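Local coordinates for protein glucose-6-phosphate isomerase (Plasmodium falciparum, PDB 3QKI) that probably catalyses the reversible interconversion of alpha-D-glucose 6-phosphate and beta-D-fructose 6-phosphate in glycolysis and gluconeogenesis, at residues A[66-71]-A[361-366]; A[183-188]-A[218-223]; A[259-264]-A[293-298]; A[270-273]-A[277-280]; A[442-447]-A[531-536]. All blocks are in the same frame, centred on the assembly; numbering follows the deposited sequence.

How the contacts relate
Four of the five contacts lie on two sheets and their helices, and contact 4 lies in the connection between strands 243-248 and 282-285. Contacts 1 and 5 belong to the mixed sheet that contains strands 64-70 and 443-448; their centres lie about 10 Å apart, and they meet where S364 reaches R536. Contacts 2 and 3 belong to the parallel sheet, about 22 Å between centres, and share the packing of L223 on I264 and N260. The centre of contact 4 is about 12 Å from that of contact 3, whose segments flank it in sequence. Segments 66-71 and 361-366 bracket contacts 2, 3 and 4, whereas contact 5 follows later. One chain thus builds two sheet-and-helix modules, and segment 66-71, early in the chain, lies in the same sheet as the much later strands 443-448 and 513-518.

Contact 1. Residues A[66-71]-A[361-366]; sequences MDLSRQ and ALTSFY
The CG2 methyl of T363 rests over the carboxamide of Q71, and this is the tight part of the contact. CG2 lies 3.3 Å from Q71 CD, almost straight above that carbon, and 3.4 Å from Q71 OE1. The amide is turned flat under the methyl because the Q71 side chain bends at its second torsion (chi2 -68°), and its oxygen is tied to N367. T363 holds CG2 opposite its own backbone N, which sends the methyl toward the amide and leaves OG1 to bond L359 O, one turn earlier, and Y73.

Packing is looser at L68, whose methyls only brush that hydroxyl: CD2 is 3.8 Å and CD1 4.0 Å from T363 OG1. On the far flank of 66-71 a polar network replaces packing. D67 OD1 takes S69 N at 2.9 Å in an Asx turn and also accepts from S69 OG, while R70 NH1 makes a salt bridge to D67 OD2. S69 OG also meets S586 of the second subunit, so this flank faces the dimer interface. Strand 64-70 itself runs antiparallel to both 58-61 and 513-518, while helix 356-371 is wedged between helices 75-87 and 523-543.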
# COMPACT_ATOMS: atom_id res chain seq x y z
N MET A 66 -20.08 -15.09 -1.73
CA MET A 66 -19.95 -13.67 -2.00
C MET A 66 -21.24 -13.05 -1.50
O MET A 66 -22.34 -13.46 -1.90
CB MET A 66 -19.75 -13.32 -3.48
CG MET A 66 -19.60 -11.83 -3.68
SD MET A 66 -19.26 -11.27 -5.35
CE MET A 66 -20.92 -11.69 -6.16
N ASP A 67 -21.11 -12.07 -0.60
CA ASP A 67 -22.24 -11.38 -0.01
C ASP A 67 -22.30 -9.92 -0.49
O ASP A 67 -21.51 -9.08 -0.07
CB ASP A 67 -22.17 -11.53 1.54
CG ASP A 67 -23.27 -10.84 2.33
OD1 ASP A 67 -24.09 -10.14 1.72
OD2 ASP A 67 -23.27 -10.97 3.59
N LEU A 68 -23.26 -9.64 -1.38
CA LEU A 68 -23.50 -8.31 -1.94
C LEU A 68 -24.63 -7.58 -1.22
O LEU A 68 -25.06 -6.51 -1.68
CB LEU A 68 -23.84 -8.41 -3.44
CG LEU A 68 -22.75 -8.92 -4.39
CD1 LEU A 68 -23.31 -9.08 -5.78
CD2 LEU A 68 -21.57 -7.97 -4.45
N SER A 69 -25.11 -8.12 -0.09
CA SER A 69 -26.28 -7.53 0.58
C SER A 69 -26.07 -6.15 1.19
O SER A 69 -27.04 -5.41 1.36
CB SER A 69 -26.88 -8.49 1.60
OG SER A 69 -25.97 -8.72 2.65
N ARG A 70 -24.81 -5.77 1.51
CA ARG A 70 -24.55 -4.45 2.06
C ARG A 70 -24.22 -3.47 0.95
O ARG A 70 -23.35 -2.63 1.11
CB ARG A 70 -23.49 -4.48 3.17
CG ARG A 70 -23.90 -5.33 4.36
CD ARG A 70 -22.70 -5.69 5.19
NE ARG A 70 -23.00 -6.75 6.13
CZ ARG A 70 -23.11 -8.03 5.81
NH1 ARG A 70 -22.92 -8.44 4.55
NH2 ARG A 70 -23.44 -8.92 6.73
N GLN A 71 -24.91 -3.59 -0.19
CA GLN A 71 -24.81 -2.68 -1.32
C GLN A 71 -26.15 -1.96 -1.43
O GLN A 71 -27.19 -2.54 -1.13
CB GLN A 71 -24.43 -3.41 -2.64
CG GLN A 71 -23.05 -4.06 -2.60
CD GLN A 71 -21.90 -3.08 -2.55
OE1 GLN A 71 -22.00 -1.91 -2.95
NE2 GLN A 71 -20.77 -3.54 -2.09
N ALA A 361 -18.49 -6.66 -10.82
CA ALA A 361 -18.22 -5.55 -11.77
C ALA A 361 -19.42 -4.60 -11.84
O ALA A 361 -19.23 -3.39 -11.83
CB ALA A 361 -17.91 -6.13 -13.17
N LEU A 362 -20.66 -5.14 -11.88
CA LEU A 362 -21.88 -4.31 -11.91
C LEU A 362 -22.01 -3.45 -10.66
O LEU A 362 -22.39 -2.29 -10.76
CB LEU A 362 -23.14 -5.15 -12.11
CG LEU A 362 -23.36 -5.75 -13.52
CD1 LEU A 362 -24.46 -6.81 -13.47
CD2 LEU A 362 -23.73 -4.70 -14.50
N THR A 363 -21.66 -4.02 -9.49
CA THR A 363 -21.69 -3.34 -8.19
C THR A 363 -20.70 -2.18 -8.21
O THR A 363 -21.05 -1.07 -7.81
CB THR A 363 -21.40 -4.35 -7.08
OG1 THR A 363 -22.42 -5.35 -7.08
CG2 THR A 363 -21.30 -3.72 -5.73
N SER A 364 -19.46 -2.44 -8.66
CA SER A 364 -18.39 -1.45 -8.75
C SER A 364 -18.81 -0.29 -9.68
O SER A 364 -18.63 0.88 -9.32
CB SER A 364 -17.13 -2.12 -9.27
OG SER A 364 -16.04 -1.23 -9.40
N PHE A 365 -19.37 -0.62 -10.85
CA PHE A 365 -19.86 0.32 -11.86
C PHE A 365 -20.97 1.19 -11.27
O PHE A 365 -20.97 2.40 -11.44
CB PHE A 365 -20.37 -0.47 -13.09
CG PHE A 365 -21.07 0.35 -14.14
CD1 PHE A 365 -20.34 1.15 -15.02
CD2 PHE A 365 -22.46 0.32 -14.26
CE1 PHE A 365 -21.00 1.91 -16.00
CE2 PHE A 365 -23.11 1.10 -15.22
CZ PHE A 365 -22.38 1.89 -16.08
N TYR A 366 -21.94 0.55 -10.56
CA TYR A 366 -23.07 1.20 -9.91
C TYR A 366 -22.59 2.23 -8.86
O TYR A 366 -22.98 3.40 -8.92
CB TYR A 366 -23.94 0.12 -9.26
CG TYR A 366 -25.14 0.62 -8.50
CD1 TYR A 366 -26.29 1.04 -9.17
CD2 TYR A 366 -25.17 0.57 -7.11
CE1 TYR A 366 -27.42 1.46 -8.47
CE2 TYR A 366 -26.30 1.00 -6.40
CZ TYR A 366 -27.42 1.43 -7.09
OH TYR A 366 -28.53 1.84 -6.39

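Contact 2. Residues A[183-188]-A[218-223]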
# COMPACT_ATOMS: atom_id res chain seq x y z
N PHE A 183 2.16 -11.44 -5.07
CA PHE A 183 0.88 -11.66 -4.39
C PHE A 183 0.77 -13.17 -4.07
O PHE A 183 0.58 -13.52 -2.91
CB PHE A 183 -0.32 -11.15 -5.25
CG PHE A 183 -1.58 -12.01 -5.25
CD1 PHE A 183 -2.14 -12.45 -4.06
CD2 PHE A 183 -2.17 -12.41 -6.44
CE1 PHE A 183 -3.25 -13.31 -4.06
CE2 PHE A 183 -3.31 -13.22 -6.44
CZ PHE A 183 -3.84 -13.66 -5.25
N VAL A 184 0.91 -14.03 -5.08
CA VAL A 184 0.77 -15.49 -4.92
C VAL A 184 1.85 -16.08 -4.02
O VAL A 184 1.55 -16.93 -3.19
CB VAL A 184 0.64 -16.25 -6.27
CG1 VAL A 184 0.44 -17.76 -6.05
CG2 VAL A 184 -0.50 -15.69 -7.12
N TYR A 185 3.09 -15.61 -4.16
CA TYR A 185 4.19 -16.06 -3.36
C TYR A 185 3.93 -15.84 -1.84
O TYR A 185 3.96 -16.78 -1.05
CB TYR A 185 5.51 -15.40 -3.81
CG TYR A 185 6.66 -15.81 -2.93
CD1 TYR A 185 7.14 -17.13 -2.95
CD2 TYR A 185 7.21 -14.93 -2.00
CE1 TYR A 185 8.13 -17.54 -2.08
CE2 TYR A 185 8.20 -15.34 -1.12
CZ TYR A 185 8.67 -16.64 -1.17
OH TYR A 185 9.69 -17.02 -0.37
N GLU A 186 3.65 -14.60 -1.47
CA GLU A 186 3.35 -14.27 -0.08
C GLU A 186 2.07 -14.95 0.44
O GLU A 186 2.03 -15.35 1.60
CB GLU A 186 3.28 -12.74 0.09
CG GLU A 186 4.64 -12.08 0.02
CD GLU A 186 5.61 -12.46 1.12
OE1 GLU A 186 5.16 -12.75 2.25
OE2 GLU A 186 6.83 -12.50 0.84
N ALA A 187 1.05 -15.10 -0.42
CA ALA A 187 -0.20 -15.73 -0.04
C ALA A 187 -0.03 -17.21 0.30
O ALA A 187 -0.63 -17.71 1.25
CB ALA A 187 -1.22 -15.59 -1.16
N MET A 188 0.76 -17.91 -0.51
CA MET A 188 0.91 -19.36 -0.46
C MET A 188 2.09 -19.93 0.33
O MET A 188 2.05 -21.10 0.68
CB MET A 188 0.90 -19.93 -1.89
CG MET A 188 -0.40 -19.65 -2.66
SD MET A 188 -1.94 -19.83 -1.68
CE MET A 188 -1.77 -21.53 -1.13
N PHE A 218 12.84 -21.94 -0.46
CA PHE A 218 13.60 -20.98 -1.27
C PHE A 218 13.47 -19.55 -0.77
O PHE A 218 12.37 -19.10 -0.43
CB PHE A 218 13.17 -21.06 -2.74
CG PHE A 218 13.58 -22.36 -3.39
CD1 PHE A 218 14.79 -22.47 -4.08
CD2 PHE A 218 12.76 -23.48 -3.32
CE1 PHE A 218 15.16 -23.67 -4.69
CE2 PHE A 218 13.15 -24.68 -3.91
CZ PHE A 218 14.34 -24.77 -4.60
N ASN A 219 14.59 -18.84 -0.73
CA ASN A 219 14.57 -17.45 -0.31
C ASN A 219 14.31 -16.63 -1.59
O ASN A 219 15.23 -16.31 -2.32
CB ASN A 219 15.87 -17.09 0.38
CG ASN A 219 15.97 -15.68 0.92
OD1 ASN A 219 15.05 -14.85 0.80
ND2 ASN A 219 17.11 -15.37 1.49
N VAL A 220 13.03 -16.36 -1.88
CA VAL A 220 12.61 -15.65 -3.08
C VAL A 220 12.59 -14.15 -2.82
O VAL A 220 11.97 -13.69 -1.87
CB VAL A 220 11.26 -16.19 -3.61
CG1 VAL A 220 10.85 -15.50 -4.91
CG2 VAL A 220 11.32 -17.70 -3.80
N ARG A 221 13.30 -13.40 -3.67
CA ARG A 221 13.37 -11.94 -3.61
C ARG A 221 12.88 -11.35 -4.94
O ARG A 221 13.08 -11.95 -6.00
CB ARG A 221 14.81 -11.47 -3.31
CG ARG A 221 15.42 -12.14 -2.08
CD ARG A 221 15.46 -11.22 -0.89
NE ARG A 221 16.03 -11.85 0.31
CZ ARG A 221 17.25 -11.62 0.80
NH1 ARG A 221 18.08 -10.80 0.17
NH2 ARG A 221 17.63 -12.18 1.93
N PHE A 222 12.22 -10.18 -4.89
CA PHE A 222 11.72 -9.48 -6.08
C PHE A 222 12.48 -8.17 -6.26
O PHE A 222 12.42 -7.30 -5.40
CB PHE A 222 10.21 -9.26 -6.01
CG PHE A 222 9.44 -10.55 -5.97
CD1 PHE A 222 9.06 -11.11 -4.75
CD2 PHE A 222 9.09 -11.21 -7.15
CE1 PHE A 222 8.39 -12.33 -4.70
CE2 PHE A 222 8.42 -12.43 -7.10
CZ PHE A 222 8.06 -12.98 -5.88
N LEU A 223 13.27 -8.08 -7.35
CA LEU A 223 14.05 -6.89 -7.64
C LEU A 223 13.26 -6.17 -8.72
O LEU A 223 13.29 -6.54 -9.90
CB LEU A 223 15.49 -7.25 -8.06
CG LEU A 223 16.36 -6.10 -8.54
CD1 LEU A 223 16.36 -4.93 -7.55
CD2 LEU A 223 17.77 -6.58 -8.83
O HOH W 1 9.85 -19.71 -0.06
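Helix 179-197 and strand 219-223 come closest at Y185 and V220, whose CA atoms stand 8.4 Å apart, a separation bridged by the Y185 ring. With CG opposite the backbone N (chi1 177°), the side chain leaves the helix straight toward the strand, and V220 lies across one face of the ring. V220 CB sits 3.9 Å from the ring centroid and 25° off the normal, a CH-pi contact displaced toward the phenol end, while V220 CG2 reaches Y185 CE1 at 3.6 Å. The two side chains run alongside each other in opposite directions.

Nearer the helix, F222 offers the edge of its ring, with CE1 3.9 Å from Y185 CD2. V220 and F222, two residues apart, thus use the same side of the strand, and the intervening R221 points away and bonds N219 OD1. The phenol end is polar: a water lies 2.7 Å from Y185 OH and donates to F218 O at 2.6 Å, bridging the helix to the residue that precedes the strand. L324 of helix 318-328 also packs against Y185.

Strand 168-172, helix 179-197 and edge strand 219-223 form a beta-alpha-beta crossover between neighbouring parallel strands, consistent with the sugar isomerase (SIS) fold, and G176 and S177, which bind fructose 6-phosphate, lie in the loop between its first strand and its helix.

Contact 3. Residues A[259-264]-A[293-298]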
# COMPACT_ATOMS: atom_id res chain seq x y z
N LEU A 259 18.73 -2.91 -16.64
CA LEU A 259 19.80 -2.31 -15.84
C LEU A 259 19.98 -3.15 -14.55
O LEU A 259 21.11 -3.40 -14.12
CB LEU A 259 19.51 -0.83 -15.52
CG LEU A 259 20.50 -0.10 -14.58
CD1 LEU A 259 21.98 -0.21 -15.10
CD2 LEU A 259 20.08 1.35 -14.39
N ASN A 260 18.86 -3.62 -13.96
CA ASN A 260 18.91 -4.47 -12.77
C ASN A 260 19.53 -5.81 -13.10
O ASN A 260 20.32 -6.31 -12.30
CB ASN A 260 17.55 -4.62 -12.10
CG ASN A 260 17.25 -3.48 -11.15
OD1 ASN A 260 18.14 -2.86 -10.59
ND2 ASN A 260 15.97 -3.19 -10.98
N ALA A 261 19.20 -6.39 -14.27
CA ALA A 261 19.76 -7.66 -14.74
C ALA A 261 21.28 -7.53 -14.92
O ALA A 261 22.03 -8.38 -14.42
CB ALA A 261 19.10 -8.09 -16.05
N ARG A 262 21.75 -6.46 -15.56
CA ARG A 262 23.19 -6.22 -15.74
C ARG A 262 23.89 -6.06 -14.39
O ARG A 262 24.98 -6.61 -14.20
CB ARG A 262 23.47 -5.02 -16.66
CG ARG A 262 23.07 -5.29 -18.12
CD ARG A 262 23.48 -4.16 -19.05
NE ARG A 262 22.93 -2.84 -18.69
CZ ARG A 262 21.75 -2.37 -19.10
NH1 ARG A 262 20.96 -3.13 -19.85
NH2 ARG A 262 21.36 -1.16 -18.77
N SER A 263 23.23 -5.37 -13.44
CA SER A 263 23.76 -5.16 -12.10
C SER A 263 23.87 -6.48 -11.32
O SER A 263 24.88 -6.73 -10.68
CB SER A 263 22.90 -4.14 -11.35
OG SER A 263 22.85 -2.90 -12.04
N ILE A 264 22.84 -7.34 -11.43
CA ILE A 264 22.83 -8.63 -10.74
C ILE A 264 23.82 -9.61 -11.39
O ILE A 264 24.42 -10.42 -10.68
CB ILE A 264 21.41 -9.18 -10.50
CG1 ILE A 264 20.65 -8.27 -9.49
CG2 ILE A 264 21.40 -10.66 -10.03
CD1 ILE A 264 21.24 -8.20 -8.02
N ASP A 293 20.35 -14.74 -25.65
CA ASP A 293 21.59 -15.36 -26.12
C ASP A 293 22.79 -14.43 -25.85
O ASP A 293 23.76 -14.85 -25.22
CB ASP A 293 21.50 -15.67 -27.62
CG ASP A 293 21.83 -17.09 -27.96
OD1 ASP A 293 21.26 -18.01 -27.31
OD2 ASP A 293 22.64 -17.30 -28.88
N GLU A 294 22.66 -13.15 -26.23
CA GLU A 294 23.69 -12.12 -26.03
C GLU A 294 24.01 -11.93 -24.55
O GLU A 294 25.17 -11.67 -24.20
CB GLU A 294 23.21 -10.79 -26.62
CG GLU A 294 23.94 -10.43 -27.89
CD GLU A 294 23.25 -9.42 -28.78
OE1 GLU A 294 22.94 -9.77 -29.94
OE2 GLU A 294 23.05 -8.27 -28.33
N PHE A 295 22.98 -12.07 -23.70
CA PHE A 295 23.10 -11.92 -22.25
C PHE A 295 23.87 -13.09 -21.63
O PHE A 295 24.36 -12.99 -20.51
CB PHE A 295 21.70 -11.75 -21.61
CG PHE A 295 21.74 -11.04 -20.28
CD1 PHE A 295 21.73 -9.66 -20.21
CD2 PHE A 295 21.81 -11.77 -19.09
CE1 PHE A 295 21.80 -9.00 -18.98
CE2 PHE A 295 21.91 -11.11 -17.87
CZ PHE A 295 21.89 -9.73 -17.82
N GLY A 296 23.97 -14.20 -22.37
CA GLY A 296 24.67 -15.38 -21.88
C GLY A 296 23.75 -16.39 -21.23
O GLY A 296 24.21 -17.25 -20.48
N ILE A 297 22.44 -16.32 -21.53
CA ILE A 297 21.46 -17.26 -21.02
C ILE A 297 21.36 -18.43 -22.01
O ILE A 297 21.24 -18.21 -23.21
CB ILE A 297 20.11 -16.55 -20.74
CG1 ILE A 297 20.30 -15.54 -19.57
CG2 ILE A 297 19.00 -17.57 -20.40
CD1 ILE A 297 19.30 -14.48 -19.53
N SER A 298 21.45 -19.65 -21.50
CA SER A 298 21.34 -20.86 -22.31
C SER A 298 19.90 -21.01 -22.87
O SER A 298 18.96 -20.50 -22.28
CB SER A 298 21.76 -22.07 -21.49
OG SER A 298 21.09 -23.26 -21.86
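F295 presents the edge of its ring to the helical turn at A261 and R262. CZ makes the closest approach: it lies 3.7 Å from A261 CB and equally 3.7 Å from A261 O, with R262 N also near the ring plane. The adjoining edge atom CE1 meets the aliphatic part of R262, 4.0 Å from CG, and the two side chains cross at about a right angle. F295 is aimed this way by a first torsion (chi1 -156°) that carries CG away from its backbone N toward helix 255-268.

Both helices pack on the parallel sheet of the SIS-like module. Helix 255-268 follows strand 243-248, helix 289-295 follows strand 282-285, and F295 also packs on I247 of strand 243-248 and M282 of strand 282-285. Directly after F295 the helix ends in a Schellman motif, with G296 at a positive phi of 94° and its N bonded to D293 O at 2.9 Å.

Further residues hold both partners. K265, one turn beyond A261, makes a cation-pi contact with the F295 ring and bonds F295 O. The R262 chain bends at chi3 (-58°), which brings one face of its guanidinium over L259 CA, and NE pairs with E460 of the second subunit. S263 OG donates to L259 O at 2.8 Å, on the opposite face of that carbonyl from S263 N, and also meets N464 of the second subunit.

Contact 4. Residues A[270-273]-A[277-280]; sequences LKIK and NLSK
I272 points at the short helix 275-278, and its beta-branch does the touching. At CB the nearest atom across the contact is L278 CD1, 4.0 Å off. From CB the chain forks. The CG2 methyl, opposite the backbone N, presses into the helix itself, 3.5 Å from L278 N and 3.6 Å from N277 CB, the I272 and N277 side chains meeting at about a right angle. CG1 continues extended to CD1, which makes no close approach to 277-280; I272 also packs on H281.

L278 answers with its own methyl. Its CG lies opposite the backbone N (chi1 -152°), and this swings CD1 to 3.5 Å from I272 O. That carbonyl oxygen is buried here with no hydrogen-bond partner in the model, so the methyl covers a polar atom. K280 NZ bonds N277 OD1 at 3.2 Å, almost in line with the carbonyl.

L278 also packs on K265 and L268 of helix 255-268, so the chain folds back on the helix it leaves. It forms part of the connection between parallel strands 243-248 and 282-285, the beta-alpha-beta crossover typical of SIS-like folds.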
# COMPACT_ATOMS: atom_id res chain seq x y z
N LEU A 270 31.15 -11.57 -9.38
CA LEU A 270 32.13 -11.31 -8.33
C LEU A 270 32.68 -12.66 -7.84
O LEU A 270 33.83 -12.74 -7.43
CB LEU A 270 31.50 -10.53 -7.16
CG LEU A 270 31.04 -9.10 -7.47
CD1 LEU A 270 30.28 -8.52 -6.31
CD2 LEU A 270 32.20 -8.17 -7.80
N LYS A 271 31.87 -13.73 -7.95
CA LYS A 271 32.22 -15.09 -7.52
C LYS A 271 32.16 -16.10 -8.65
O LYS A 271 32.97 -17.02 -8.65
CB LYS A 271 31.30 -15.55 -6.37
CG LYS A 271 31.42 -14.73 -5.09
CD LYS A 271 31.76 -15.64 -3.91
CE LYS A 271 30.71 -15.63 -2.85
NZ LYS A 271 30.77 -16.85 -2.00
N ILE A 272 31.16 -15.99 -9.57
CA ILE A 272 30.95 -16.94 -10.68
C ILE A 272 31.53 -16.30 -11.95
O ILE A 272 30.90 -15.48 -12.61
CB ILE A 272 29.47 -17.38 -10.78
CG1 ILE A 272 28.94 -17.81 -9.40
CG2 ILE A 272 29.29 -18.50 -11.83
CD1 ILE A 272 27.41 -17.94 -9.30
N LYS A 273 32.79 -16.66 -12.22
CA LYS A 273 33.59 -16.10 -13.31
C LYS A 273 33.48 -16.79 -14.67
O LYS A 273 33.74 -16.13 -15.67
CB LYS A 273 35.06 -15.97 -12.89
CG LYS A 273 35.38 -14.62 -12.25
CD LYS A 273 35.53 -14.71 -10.77
CE LYS A 273 36.17 -13.48 -10.18
NZ LYS A 273 35.35 -12.25 -10.36
N ASN A 277 29.28 -21.56 -16.02
CA ASN A 277 28.79 -21.66 -14.65
C ASN A 277 27.74 -20.58 -14.40
O ASN A 277 26.73 -20.84 -13.76
CB ASN A 277 29.94 -21.59 -13.65
CG ASN A 277 30.68 -22.89 -13.48
OD1 ASN A 277 30.15 -24.01 -13.69
ND2 ASN A 277 31.89 -22.76 -13.00
N LEU A 278 27.98 -19.37 -14.97
CA LEU A 278 27.09 -18.23 -14.92
C LEU A 278 25.73 -18.61 -15.57
O LEU A 278 24.70 -18.23 -15.03
CB LEU A 278 27.76 -17.05 -15.63
CG LEU A 278 27.41 -15.62 -15.19
CD1 LEU A 278 27.55 -15.42 -13.67
CD2 LEU A 278 28.28 -14.62 -15.92
N SER A 279 25.74 -19.40 -16.68
CA SER A 279 24.52 -19.84 -17.37
C SER A 279 23.68 -20.79 -16.51
O SER A 279 22.47 -20.90 -16.73
CB SER A 279 24.83 -20.47 -18.73
OG SER A 279 25.38 -21.77 -18.60
N LYS A 280 24.29 -21.48 -15.52
CA LYS A 280 23.53 -22.37 -14.64
C LYS A 280 22.72 -21.54 -13.64
O LYS A 280 21.69 -22.01 -13.16
CB LYS A 280 24.45 -23.31 -13.84
CG LYS A 280 25.25 -24.27 -14.66
CD LYS A 280 26.19 -25.01 -13.75
CE LYS A 280 27.14 -25.90 -14.51
NZ LYS A 280 28.12 -26.52 -13.59

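Contact 5. Residues A[442-447]-A[531-536]; sequences PVELIG and SLYESR
E444 and R536 form an end-on, two-nitrogen salt bridge: NH2 gives a hydrogen to OE2 at 2.8 Å and NH1 to OE1 at 2.9 Å. The bridge joins a strand of the mixed sheet, which contains the parallel strands 375-380, 443-448 and 513-518, to a helix packed on it, consistent with the second SIS module of the family. Both oxygens use their syn lone pairs, and the carboxylate and guanidinium planes differ by only 24°, so the two flat groups lie nearly in one plane, edge to edge. OE1 takes a second donor, Y533 OH, at 2.7 Å on its anti lone pair. Two donors on one oxygen and an arginine on both would be expected to keep this buried carboxylate ionised.

Strand 443-447 and helix 531-536 run close to antiparallel, at 158°, with axes 13.8 Å apart, a distance that long side chains must cross. E444 does so with an extended chain, while R536 bends sharply at its second torsion (chi2 -99°) to turn its guanidinium to the acid. Its other nitrogen edge is held too: NE pairs with E540, and NH2 also bonds S364 of contact 1.

Outward from the polar core, Y533 packs on L516 of strand 513-518 and, edge-to-face, against F388 of helix 388-400. I446, two residues further along the strand on the same side as E444, approaches the phenol oxygen: its CD1 lies 3.9 Å from Y533 OH.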
# COMPACT_ATOMS: atom_id res chain seq x y z
N PRO A 442 -16.43 2.43 -0.73
CA PRO A 442 -16.90 1.03 -0.80
C PRO A 442 -15.74 0.08 -0.51
O PRO A 442 -14.63 0.28 -1.00
CB PRO A 442 -17.36 0.90 -2.26
CG PRO A 442 -17.74 2.30 -2.64
CD PRO A 442 -16.69 3.14 -2.00
N VAL A 443 -15.98 -0.92 0.32
CA VAL A 443 -14.94 -1.86 0.72
C VAL A 443 -15.23 -3.27 0.19
O VAL A 443 -16.39 -3.65 -0.00
CB VAL A 443 -14.66 -1.87 2.26
CG1 VAL A 443 -14.28 -0.50 2.79
CG2 VAL A 443 -15.82 -2.45 3.07
N GLU A 444 -14.16 -4.03 -0.03
CA GLU A 444 -14.25 -5.43 -0.44
C GLU A 444 -13.42 -6.19 0.60
O GLU A 444 -12.21 -6.00 0.69
CB GLU A 444 -13.73 -5.62 -1.88
CG GLU A 444 -14.65 -4.98 -2.90
CD GLU A 444 -14.23 -4.96 -4.36
OE1 GLU A 444 -13.41 -5.82 -4.77
OE2 GLU A 444 -14.76 -4.11 -5.11
N LEU A 445 -14.13 -6.92 1.48
CA LEU A 445 -13.56 -7.70 2.58
C LEU A 445 -13.44 -9.15 2.17
O LEU A 445 -14.39 -9.71 1.59
CB LEU A 445 -14.39 -7.56 3.87
CG LEU A 445 -14.79 -6.14 4.35
CD1 LEU A 445 -15.50 -6.20 5.68
CD2 LEU A 445 -13.60 -5.25 4.53
N ILE A 446 -12.24 -9.73 2.39
CA ILE A 446 -11.92 -11.11 2.02
C ILE A 446 -11.49 -11.83 3.28
O ILE A 446 -10.63 -11.33 4.01
CB ILE A 446 -10.86 -11.17 0.87
CG1 ILE A 446 -11.39 -10.43 -0.37
CG2 ILE A 446 -10.51 -12.63 0.53
CD1 ILE A 446 -10.33 -9.83 -1.28
N GLY A 447 -12.16 -12.94 3.59
CA GLY A 447 -11.88 -13.69 4.80
C GLY A 447 -11.92 -15.18 4.56
O GLY A 447 -12.49 -15.63 3.55
N SER A 531 -8.56 -15.27 -10.56
CA SER A 531 -9.43 -15.25 -11.73
C SER A 531 -10.67 -14.40 -11.48
O SER A 531 -11.13 -13.72 -12.38
CB SER A 531 -9.78 -16.66 -12.18
OG SER A 531 -10.81 -16.62 -13.16
N LEU A 532 -11.20 -14.40 -10.25
CA LEU A 532 -12.36 -13.62 -9.87
C LEU A 532 -12.11 -12.13 -10.18
O LEU A 532 -12.96 -11.49 -10.79
CB LEU A 532 -12.69 -13.83 -8.37
CG LEU A 532 -13.77 -12.93 -7.75
CD1 LEU A 532 -15.08 -13.08 -8.48
CD2 LEU A 532 -13.94 -13.21 -6.26
N TYR A 533 -10.94 -11.60 -9.79
CA TYR A 533 -10.58 -10.20 -10.03
C TYR A 533 -10.20 -9.93 -11.48
O TYR A 533 -10.62 -8.89 -12.03
CB TYR A 533 -9.52 -9.69 -9.02
CG TYR A 533 -10.17 -9.27 -7.72
CD1 TYR A 533 -10.56 -10.22 -6.77
CD2 TYR A 533 -10.50 -7.94 -7.49
CE1 TYR A 533 -11.24 -9.84 -5.61
CE2 TYR A 533 -11.19 -7.55 -6.33
CZ TYR A 533 -11.54 -8.51 -5.38
OH TYR A 533 -12.21 -8.14 -4.23
N GLU A 534 -9.48 -10.87 -12.14
CA GLU A 534 -9.15 -10.69 -13.57
C GLU A 534 -10.47 -10.65 -14.38
O GLU A 534 -10.66 -9.77 -15.22
CB GLU A 534 -8.26 -11.83 -14.10
CG GLU A 534 -6.82 -11.82 -13.59
CD GLU A 534 -5.93 -12.89 -14.21
OE1 GLU A 534 -6.46 -13.82 -14.87
OE2 GLU A 534 -4.69 -12.79 -14.07
N SER A 535 -11.41 -11.55 -14.04
CA SER A 535 -12.73 -11.60 -14.69
C SER A 535 -13.53 -10.32 -14.40
O SER A 535 -14.09 -9.75 -15.33
CB SER A 535 -13.51 -12.83 -14.23
OG SER A 535 -12.80 -14.02 -14.51
N ARG A 536 -13.55 -9.86 -13.13
CA ARG A 536 -14.25 -8.65 -12.73
C ARG A 536 -13.77 -7.45 -13.52
O ARG A 536 -14.59 -6.68 -14.00
CB ARG A 536 -14.11 -8.41 -11.20
CG ARG A 536 -14.76 -7.13 -10.66
CD ARG A 536 -13.72 -6.04 -10.51
NE ARG A 536 -14.19 -4.86 -9.77
CZ ARG A 536 -14.18 -4.75 -8.45
NH1 ARG A 536 -13.76 -5.76 -7.69
NH2 ARG A 536 -14.59 -3.63 -7.87